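Local coordinates for sugar-binding transcriptional regulator, LacI family (Enterococcus faecalis, PDB 3CS3), which probably acts as a sugar-responsive, DNA-binding transcription regulator, here represented by its C-terminal, periplasmic-binding-protein-like domain, at residues 73-87 with 90-102. Residues are numbered along the deposited sequence; the frame is centred on the assembly and turned at random.
Sequences IEKFAERGHSIVVLD and TEHRNIRQVLLDN. With SO4 (sulfate ion), chain B; SO4 (sulfate ion), chain E.
Ile83, Val84 and Val85 pair in parallel with Ile95, Arg96 and Gln97, joining two neighbouring strands of a sheet in the periplasmic-binding-protein-like fold of the LacI family. Four backbone hydrogen bonds hold the pair, the first from Ile83 N to Asn94 O (2.9 Å) and the last from Val98 N to Val85 O. The packing is tight under helix 70-78. Ile95 lies on the face that this helix covers: its CD1 meets Ile73 CG2 at 3.8 Å, and its CG1 touches Ala77 CB. On the same face, Val85 CG2 rests against Ile95 CG2. On the other face, Val84 CG1 meets Val98 CG2, and Leu86 touches Ala239 of helix 232-247. Buried Ser82 OG donates to Asn94 OD1 at 3.2 Å, from above the carbonyl plane.

The solvent side is looser. With CG anti to the backbone N (chi1 -163°), the His92 ring is laid alongside the helix. Glu74 CG sits over one face, a CH-pi contact 3.9 Å from the ring centroid. His92 NE2 gives a weak bond to Glu78 OE2 (3.2 Å, 134° at the hydrogen). Two sulfates, probably from the crystallisation liquor, sit at the Arg96 guanidinium. Arg96 NH2 bonds both, reaching O4 of the chain B sulfate at 2.8 Å and O2 of the chain E sulfate at 2.9 Å.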
ATOM      1  N   ILE A  73      -2.419   1.280 -24.762  1.00 51.45           N
ATOM      2  CA  ILE A  73      -3.370   2.296 -24.289  1.00 51.41           C
ATOM      3  C   ILE A  73      -4.172   2.854 -25.466  1.00 48.28           C
ATOM      4  O   ILE A  73      -5.400   2.911 -25.402  1.00 49.67           O
ATOM      5  CB  ILE A  73      -2.682   3.425 -23.455  1.00 50.29           C
ATOM      6  CG1 ILE A  73      -2.090   2.844 -22.169  1.00 49.12           C
ATOM      7  CG2 ILE A  73      -3.659   4.555 -23.122  1.00 47.16           C
ATOM      8  CD1 ILE A  73      -1.454   3.854 -21.241  1.00 46.70           C
ATOM      9  N   GLU A  74      -3.473   3.220 -26.541  1.00 54.01           N
ATOM     10  CA  GLU A  74      -4.108   3.674 -27.784  1.00 62.02           C
ATOM     11  C   GLU A  74      -5.118   2.676 -28.371  1.00 66.41           C
ATOM     12  O   GLU A  74      -6.211   3.076 -28.773  1.00 71.09           O
ATOM     13  CB  GLU A  74      -3.058   4.048 -28.835  1.00 65.20           C
ATOM     14  CG  GLU A  74      -2.782   5.553 -28.950  1.00 71.29           C
ATOM     15  CD  GLU A  74      -1.371   5.958 -28.546  1.00 71.38           C
ATOM     16  OE1 GLU A  74      -0.511   5.073 -28.366  1.00 84.59           O
ATOM     17  OE2 GLU A  74      -1.114   7.176 -28.432  1.00 69.04           O
ATOM     18  N   LYS A  75      -4.750   1.393 -28.400  1.00 68.86           N
ATOM     19  CA  LYS A  75      -5.621   0.317 -28.904  1.00 71.72           C
ATOM     20  C   LYS A  75      -6.905   0.161 -28.092  1.00 74.34           C
ATOM     21  O   LYS A  75      -7.966  -0.144 -28.644  1.00 77.35           O
ATOM     22  CB  LYS A  75      -4.883  -1.024 -28.917  1.00 73.56           C
ATOM     23  CG  LYS A  75      -3.928  -1.225 -30.078  1.00 83.30           C
ATOM     24  CD  LYS A  75      -3.273  -2.596 -29.990  1.00 91.89           C
ATOM     25  CE  LYS A  75      -2.293  -2.822 -31.128  1.00100.19           C
ATOM     26  NZ  LYS A  75      -1.634  -4.154 -31.027  1.00103.06           N
ATOM     27  N   PHE A  76      -6.794   0.361 -26.780  1.00 73.68           N
ATOM     28  CA  PHE A  76      -7.936   0.320 -25.873  1.00 68.27           C
ATOM     29  C   PHE A  76      -8.813   1.564 -26.047  1.00 68.25           C
ATOM     30  O   PHE A  76     -10.025   1.502 -25.853  1.00 68.43           O
ATOM     31  CB  PHE A  76      -7.446   0.175 -24.429  1.00 70.80           C
ATOM     32  CG  PHE A  76      -8.531  -0.150 -23.434  1.00 72.59           C
ATOM     33  CD1 PHE A  76      -9.352  -1.260 -23.603  1.00 75.77           C
ATOM     34  CD2 PHE A  76      -8.708   0.642 -22.303  1.00 75.92           C
ATOM     35  CE1 PHE A  76     -10.347  -1.557 -22.675  1.00 69.36           C
ATOM     36  CE2 PHE A  76      -9.699   0.351 -21.370  1.00 72.56           C
ATOM     37  CZ  PHE A  76     -10.518  -0.749 -21.555  1.00 70.20           C
ATOM     38  N   ALA A  77      -8.195   2.679 -26.439  1.00 70.84           N
ATOM     39  CA  ALA A  77      -8.907   3.938 -26.676  1.00 73.58           C
ATOM     40  C   ALA A  77      -9.700   3.932 -27.983  1.00 78.44           C
ATOM     41  O   ALA A  77     -10.798   4.499 -28.055  1.00 80.72           O
ATOM     42  CB  ALA A  77      -7.939   5.119 -26.642  1.00 65.91           C
ATOM     43  N   GLU A  78      -9.140   3.287 -29.006  1.00 83.78           N
ATOM     44  CA  GLU A  78      -9.766   3.196 -30.332  1.00 84.39           C
ATOM     45  C   GLU A  78     -10.976   2.257 -30.368  1.00 83.63           C
ATOM     46  O   GLU A  78     -11.825   2.370 -31.252  1.00 88.23           O
ATOM     47  CB  GLU A  78      -8.735   2.783 -31.384  1.00 83.67           C
ATOM     48  CG  GLU A  78      -7.743   3.882 -31.740  1.00 84.31           C
ATOM     49  CD  GLU A  78      -6.401   3.349 -32.217  1.00 96.09           C
ATOM     50  OE1 GLU A  78      -6.263   2.117 -32.401  1.00 94.86           O
ATOM     51  OE2 GLU A  78      -5.475   4.167 -32.403  1.00 98.98           O
ATOM     52  N   ARG A  79     -11.056   1.345 -29.398  1.00 82.48           N
ATOM     53  CA  ARG A  79     -12.217   0.465 -29.239  1.00 83.39           C
ATOM     54  C   ARG A  79     -13.341   1.084 -28.389  1.00 84.02           C
ATOM     55  O   ARG A  79     -14.175   0.364 -27.830  1.00 82.05           O
ATOM     56  CB  ARG A  79     -11.794  -0.893 -28.663  1.00 84.05           C
ATOM     57  CG  ARG A  79     -11.144  -1.827 -29.672  1.00 82.05           C
ATOM     58  CD  ARG A  79     -11.058  -3.253 -29.140  1.00 83.29           C
ATOM     59  NE  ARG A  79     -10.068  -3.393 -28.073  1.00 86.13           N
ATOM     60  CZ  ARG A  79      -8.781  -3.672 -28.267  1.00 90.27           C
ATOM     61  NH1 ARG A  79      -8.305  -3.848 -29.494  1.00 90.59           N
ATOM     62  NH2 ARG A  79      -7.964  -3.775 -27.226  1.00 92.40           N
ATOM     63  N   GLY A  80     -13.353   2.413 -28.291  1.00 84.63           N
ATOM     64  CA  GLY A  80     -14.443   3.142 -27.640  1.00 83.04           C
ATOM     65  C   GLY A  80     -14.298   3.444 -26.157  1.00 80.95           C
ATOM     66  O   GLY A  80     -15.127   4.165 -25.593  1.00 83.84           O
ATOM     67  N   HIS A  81     -13.258   2.904 -25.521  1.00 72.37           N
ATOM     68  CA  HIS A  81     -13.035   3.133 -24.091  1.00 65.24           C
ATOM     69  C   HIS A  81     -12.307   4.443 -23.826  1.00 60.39           C
ATOM     70  O   HIS A  81     -11.352   4.788 -24.524  1.00 61.32           O
ATOM     71  CB  HIS A  81     -12.252   1.985 -23.461  1.00 65.08           C
ATOM     72  CG  HIS A  81     -12.955   0.667 -23.517  1.00 69.23           C
ATOM     73  ND1 HIS A  81     -12.756  -0.239 -24.536  1.00 65.21           N
ATOM     74  CD2 HIS A  81     -13.843   0.095 -22.671  1.00 64.75           C
ATOM     75  CE1 HIS A  81     -13.495  -1.312 -24.318  1.00 59.20           C
ATOM     76  NE2 HIS A  81     -14.166  -1.134 -23.194  1.00 66.42           N
ATOM     77  N   SER A  82     -12.765   5.161 -22.804  1.00 50.97           N
ATOM     78  CA  SER A  82     -12.142   6.413 -22.387  1.00 44.79           C
ATOM     79  C   SER A  82     -11.019   6.149 -21.397  1.00 41.85           C
ATOM     80  O   SER A  82     -11.147   5.287 -20.533  1.00 42.02           O
ATOM     81  CB  SER A  82     -13.186   7.327 -21.761  1.00 39.36           C
ATOM     82  OG  SER A  82     -14.069   7.795 -22.756  1.00 55.57           O
ATOM     83  N   ILE A  83      -9.918   6.888 -21.523  1.00 39.60           N
ATOM     84  CA  ILE A  83      -8.752   6.686 -20.655  1.00 35.24           C
ATOM     85  C   ILE A  83      -8.196   7.996 -20.081  1.00 36.21           C
ATOM     86  O   ILE A  83      -8.047   8.979 -20.794  1.00 37.47           O
ATOM     87  CB  ILE A  83      -7.622   5.893 -21.386  1.00 37.53           C
ATOM     88  CG1 ILE A  83      -8.121   4.511 -21.823  1.00 36.50           C
ATOM     89  CG2 ILE A  83      -6.417   5.695 -20.475  1.00 28.80           C
ATOM     90  CD1 ILE A  83      -7.429   3.968 -23.024  1.00 41.62           C
ATOM     91  N   VAL A  84      -7.911   8.004 -18.783  1.00 32.52           N
ATOM     92  CA  VAL A  84      -7.131   9.081 -18.174  1.00 30.18           C
ATOM     93  C   VAL A  84      -5.751   8.552 -17.756  1.00 31.23           C
ATOM     94  O   VAL A  84      -5.645   7.578 -17.014  1.00 30.57           O
ATOM     95  CB  VAL A  84      -7.879   9.748 -16.992  1.00 27.40           C
ATOM     96  CG1 VAL A  84      -7.007  10.786 -16.319  1.00 34.19           C
ATOM     97  CG2 VAL A  84      -9.149  10.416 -17.496  1.00 30.38           C
ATOM     98  N   VAL A  85      -4.701   9.172 -18.282  1.00 32.11           N
ATOM     99  CA  VAL A  85      -3.338   8.816 -17.909  1.00 34.24           C
ATOM    100  C   VAL A  85      -2.799   9.765 -16.846  1.00 35.12           C
ATOM    101  O   VAL A  85      -3.039  10.976 -16.884  1.00 34.48           O
ATOM    102  CB  VAL A  85      -2.375   8.734 -19.131  1.00 33.03           C
ATOM    103  CG1 VAL A  85      -2.665   7.487 -19.953  1.00 29.28           C
ATOM    104  CG2 VAL A  85      -2.463   9.975 -19.995  1.00 34.81           C
ATOM    105  N   LEU A  86      -2.092   9.187 -15.882  1.00 30.64           N
ATOM    106  CA  LEU A  86      -1.540   9.925 -14.759  1.00 28.27           C
ATOM    107  C   LEU A  86      -0.015   9.890 -14.804  1.00 33.51           C
ATOM    108  O   LEU A  86       0.655  10.393 -13.903  1.00 33.36           O
ATOM    109  CB  LEU A  86      -2.019   9.306 -13.443  1.00 29.91           C
ATOM    110  CG  LEU A  86      -3.503   9.064 -13.148  1.00 27.76           C
ATOM    111  CD1 LEU A  86      -3.651   8.747 -11.671  1.00 22.59           C
ATOM    112  CD2 LEU A  86      -4.386  10.251 -13.512  1.00 23.73           C
ATOM    113  N   ASP A  87       0.524   9.312 -15.874  1.00 34.86           N
ATOM    114  CA  ASP A  87       1.928   8.920 -15.906  1.00 40.33           C
ATOM    115  C   ASP A  87       2.678   9.304 -17.179  1.00 42.26           C
ATOM    116  O   ASP A  87       3.881   9.049 -17.279  1.00 46.48           O
ATOM    117  CB  ASP A  87       2.043   7.403 -15.671  1.00 36.40           C
ATOM    118  CG  ASP A  87       1.306   6.572 -16.727  1.00 41.15           C
ATOM    119  OD1 ASP A  87       0.610   7.131 -17.604  1.00 38.17           O
ATOM    120  OD2 ASP A  87       1.422   5.335 -16.679  1.00 42.33           O
ATOM    121  N   THR A  90      -0.117  12.574 -23.933  1.00 52.45           N
ATOM    122  CA  THR A  90      -0.824  11.958 -25.044  1.00 58.70           C
ATOM    123  C   THR A  90      -1.405  13.032 -25.957  1.00 62.97           C
ATOM    124  O   THR A  90      -1.541  14.193 -25.559  1.00 67.78           O
ATOM    125  CB  THR A  90      -1.943  11.022 -24.533  1.00 54.64           C
ATOM    126  OG1 THR A  90      -2.510  10.301 -25.632  1.00 69.28           O
ATOM    127  CG2 THR A  90      -3.036  11.816 -23.818  1.00 58.84           C
ATOM    128  N   GLU A  91      -1.735  12.642 -27.183  1.00 66.37           N
ATOM    129  CA  GLU A  91      -2.370  13.543 -28.132  1.00 71.01           C
ATOM    130  C   GLU A  91      -3.578  12.854 -28.759  1.00 71.26           C
ATOM    131  O   GLU A  91      -4.356  13.471 -29.494  1.00 70.45           O
ATOM    132  CB  GLU A  91      -1.369  13.979 -29.206  1.00 76.16           C
ATOM    133  CG  GLU A  91      -1.552  15.419 -29.681  1.00 90.32           C
ATOM    134  CD  GLU A  91      -1.362  16.438 -28.565  1.00 98.08           C
ATOM    135  OE1 GLU A  91      -0.233  16.547 -28.038  1.00 99.94           O
ATOM    136  OE2 GLU A  91      -2.344  17.129 -28.216  1.00100.95           O
ATOM    137  N   HIS A  92      -3.725  11.571 -28.436  1.00 67.66           N
ATOM    138  CA  HIS A  92      -4.800  10.726 -28.942  1.00 67.34           C
ATOM    139  C   HIS A  92      -6.158  11.168 -28.407  1.00 64.23           C
ATOM    140  O   HIS A  92      -6.269  11.640 -27.272  1.00 59.30           O
ATOM    141  CB  HIS A  92      -4.525   9.271 -28.553  1.00 67.07           C
ATOM    142  CG  HIS A  92      -5.321   8.268 -29.330  1.00 74.59           C
ATOM    143  ND1 HIS A  92      -6.442   7.650 -28.821  1.00 73.95           N
ATOM    144  CD2 HIS A  92      -5.146   7.763 -30.575  1.00 81.95           C
ATOM    145  CE1 HIS A  92      -6.928   6.812 -29.719  1.00 73.56           C
ATOM    146  NE2 HIS A  92      -6.160   6.863 -30.793  1.00 85.84           N
ATOM    147  N   ARG A  93      -7.185  11.035 -29.241  1.00 67.18           N
ATOM    148  CA  ARG A  93      -8.554  11.288 -28.808  1.00 71.65           C
ATOM    149  C   ARG A  93      -9.000  10.149 -27.896  1.00 68.01           C
ATOM    150  O   ARG A  93      -8.482   9.033 -28.000  1.00 65.33           O
ATOM    151  CB  ARG A  93      -9.507  11.466 -30.001  1.00 75.73           C
ATOM    152  CG  ARG A  93      -9.578  10.289 -30.969  1.00 86.46           C
ATOM    153  CD  ARG A  93     -10.881  10.301 -31.752  1.00 98.67           C
ATOM    154  NE  ARG A  93     -12.032   9.995 -30.901  1.00107.03           N
ATOM    155  CZ  ARG A  93     -13.302  10.033 -31.299  1.00112.74           C
ATOM    156  NH1 ARG A  93     -14.270   9.734 -30.441  1.00112.37           N
ATOM    157  NH2 ARG A  93     -13.611  10.368 -32.546  1.00114.68           N
ATOM    158  N   ASN A  94      -9.943  10.452 -27.003  1.00 59.30           N
ATOM    159  CA  ASN A  94     -10.391   9.541 -25.931  1.00 59.66           C
ATOM    160  C   ASN A  94      -9.421   9.372 -24.754  1.00 51.43           C
ATOM    161  O   ASN A  94      -9.694   8.606 -23.832  1.00 44.42           O
ATOM    162  CB  ASN A  94     -10.842   8.172 -26.469  1.00 61.02           C
ATOM    163  CG  ASN A  94     -12.342   8.047 -26.557  1.00 74.94           C
ATOM    164  OD1 ASN A  94     -13.078   8.586 -25.722  1.00 74.42           O
ATOM    165  ND2 ASN A  94     -12.809   7.320 -27.565  1.00 86.50           N
ATOM    166  N   ILE A  95      -8.296  10.084 -24.787  1.00 46.31           N
ATOM    167  CA  ILE A  95      -7.349  10.067 -23.678  1.00 43.64           C
ATOM    168  C   ILE A  95      -7.113  11.476 -23.131  1.00 42.96           C
ATOM    169  O   ILE A  95      -6.969  12.425 -23.895  1.00 45.83           O
ATOM    170  CB  ILE A  95      -6.007   9.366 -24.046  1.00 47.90           C
ATOM    171  CG1 ILE A  95      -6.267   8.039 -24.781  1.00 42.15           C
ATOM    172  CG2 ILE A  95      -5.179   9.102 -22.784  1.00 44.56           C
ATOM    173  CD1 ILE A  95      -5.031   7.366 -25.348  1.00 40.39           C
ATOM    174  N   ARG A  96      -7.114  11.607 -21.805  1.00 39.74           N
ATOM    175  CA  ARG A  96      -6.754  12.856 -21.138  1.00 35.60           C
ATOM    176  C   ARG A  96      -5.655  12.628 -20.113  1.00 35.35           C
ATOM    177  O   ARG A  96      -5.386  11.489 -19.749  1.00 38.77           O
ATOM    178  CB  ARG A  96      -7.973  13.488 -20.470  1.00 29.22           C
ATOM    179  CG  ARG A  96      -9.038  13.934 -21.451  1.00 35.21           C
ATOM    180  CD  ARG A  96      -8.543  15.031 -22.409  1.00 34.23           C
ATOM    181  NE  ARG A  96      -9.680  15.543 -23.165  1.00 42.51           N
ATOM    182  CZ  ARG A  96     -10.064  15.075 -24.350  1.00 44.47           C
ATOM    183  NH1 ARG A  96      -9.381  14.102 -24.940  1.00 38.29           N
ATOM    184  NH2 ARG A  96     -11.131  15.584 -24.947  1.00 38.51           N
ATOM    185  N   GLN A  97      -5.035  13.713 -19.645  1.00 37.04           N
ATOM    186  CA  GLN A  97      -3.912  13.638 -18.707  1.00 34.29           C
ATOM    187  C   GLN A  97      -4.219  14.354 -17.409  1.00 32.12           C
ATOM    188  O   GLN A  97      -4.703  15.480 -17.426  1.00 43.48           O
ATOM    189  CB  GLN A  97      -2.661  14.291 -19.293  1.00 33.12           C
ATOM    190  CG  GLN A  97      -2.275  13.861 -20.688  1.00 41.71           C
ATOM    191  CD  GLN A  97      -1.395  14.891 -21.386  1.00 48.50           C
ATOM    192  OE1 GLN A  97      -1.142  14.787 -22.584  1.00 50.11           O
ATOM    193  NE2 GLN A  97      -0.924  15.891 -20.639  1.00 48.32           N
ATOM    194  N   VAL A  98      -3.941  13.705 -16.281  1.00 30.59           N
ATOM    195  CA  VAL A  98      -3.873  14.405 -14.995  1.00 31.09           C
ATOM    196  C   VAL A  98      -2.507  14.109 -14.383  1.00 32.65           C
ATOM    197  O   VAL A  98      -2.306  13.078 -13.745  1.00 37.41           O
ATOM    198  CB  VAL A  98      -5.023  14.038 -14.010  1.00 31.38           C
ATOM    199  CG1 VAL A  98      -4.972  14.947 -12.784  1.00 25.53           C
ATOM    200  CG2 VAL A  98      -6.379  14.166 -14.676  1.00 23.85           C
ATOM    201  N   LEU A  99      -1.568  15.023 -14.599  1.00 37.15           N
ATOM    202  CA  LEU A  99      -0.160  14.773 -14.296  1.00 36.24           C
ATOM    203  C   LEU A  99       0.345  15.599 -13.126  1.00 37.56           C
ATOM    204  O   LEU A  99      -0.183  16.671 -12.847  1.00 37.09           O
ATOM    205  CB  LEU A  99       0.695  15.065 -15.529  1.00 36.09           C
ATOM    206  CG  LEU A  99       0.323  14.393 -16.852  1.00 34.70           C
ATOM    207  CD1 LEU A  99       1.293  14.816 -17.935  1.00 29.67           C
ATOM    208  CD2 LEU A  99       0.299  12.879 -16.726  1.00 31.08           C
ATOM    209  N   LEU A 100       1.366  15.094 -12.438  1.00 37.83           N
ATOM    210  CA  LEU A 100       2.058  15.899 -11.438  1.00 39.00           C
ATOM    211  C   LEU A 100       2.876  16.970 -12.138  1.00 39.29           C
ATOM    212  O   LEU A 100       3.403  16.749 -13.229  1.00 41.45           O
ATOM    213  CB  LEU A 100       2.990  15.048 -10.575  1.00 32.31           C
ATOM    214  CG  LEU A 100       2.404  13.916  -9.737  1.00 35.02           C
ATOM    215  CD1 LEU A 100       3.519  13.207  -8.993  1.00 36.64           C
ATOM    216  CD2 LEU A 100       1.355  14.433  -8.773  1.00 43.04           C
ATOM    217  N   ASP A 101       2.976  18.131 -11.504  1.00 37.74           N
ATOM    218  CA  ASP A 101       3.907  19.161 -11.934  1.00 39.19           C
ATOM    219  C   ASP A 101       5.334  18.752 -11.537  1.00 36.83           C
ATOM    220  O   ASP A 101       5.866  19.186 -10.507  1.00 34.45           O
ATOM    221  CB  ASP A 101       3.511  20.501 -11.319  1.00 38.42           C
ATOM    222  CG  ASP A 101       4.346  21.653 -11.832  1.00 41.22           C
ATOM    223  OD1 ASP A 101       4.716  21.654 -13.029  1.00 43.17           O
ATOM    224  OD2 ASP A 101       4.621  22.565 -11.028  1.00 38.49           O
ATOM    225  N   ASN A 102       5.928  17.892 -12.362  1.00 37.73           N
ATOM    226  CA  ASN A 102       7.269  17.358 -12.133  1.00 37.60           C
ATOM    227  C   ASN A 102       8.353  18.420 -12.255  1.00 36.25           C
ATOM    228  O   ASN A 102       9.345  18.387 -11.529  1.00 40.52           O
ATOM    229  CB  ASN A 102       7.562  16.221 -13.110  1.00 37.47           C
ATOM    230  CG  ASN A 102       6.700  15.001 -12.868  1.00 35.40           C
ATOM    231  OD1 ASN A 102       6.626  14.486 -11.752  1.00 30.64           O
ATOM    232  ND2 ASN A 102       6.051  14.524 -13.923  1.00 31.45           N
TER
HETATM  233  S   SO4 B 402     -11.939  13.428 -27.591  1.00101.99           S
HETATM  234  O1  SO4 B 402     -12.267  13.237 -28.999  1.00109.41           O
HETATM  235  O2  SO4 B 402     -12.304  12.226 -26.849  1.00104.53           O
HETATM  236  O3  SO4 B 402     -10.508  13.685 -27.463  1.00 98.30           O
HETATM  237  O4  SO4 B 402     -12.689  14.564 -27.062  1.00 99.53           O
HETATM  238  S   SO4 E 405     -11.666  18.896 -23.960  1.00129.25           S
HETATM  239  O1  SO4 E 405     -10.275  18.816 -23.526  1.00130.78           O
HETATM  240  O2  SO4 E 405     -12.403  17.732 -23.477  1.00125.12           O
HETATM  241  O3  SO4 E 405     -12.276  20.111 -23.428  1.00128.56           O
HETATM  242  O4  SO4 E 405     -11.704  18.927 -25.419  1.00129.34           O
HETATM  243  O   HOH W   1       2.623  12.442 -13.419  1.00 25.90           O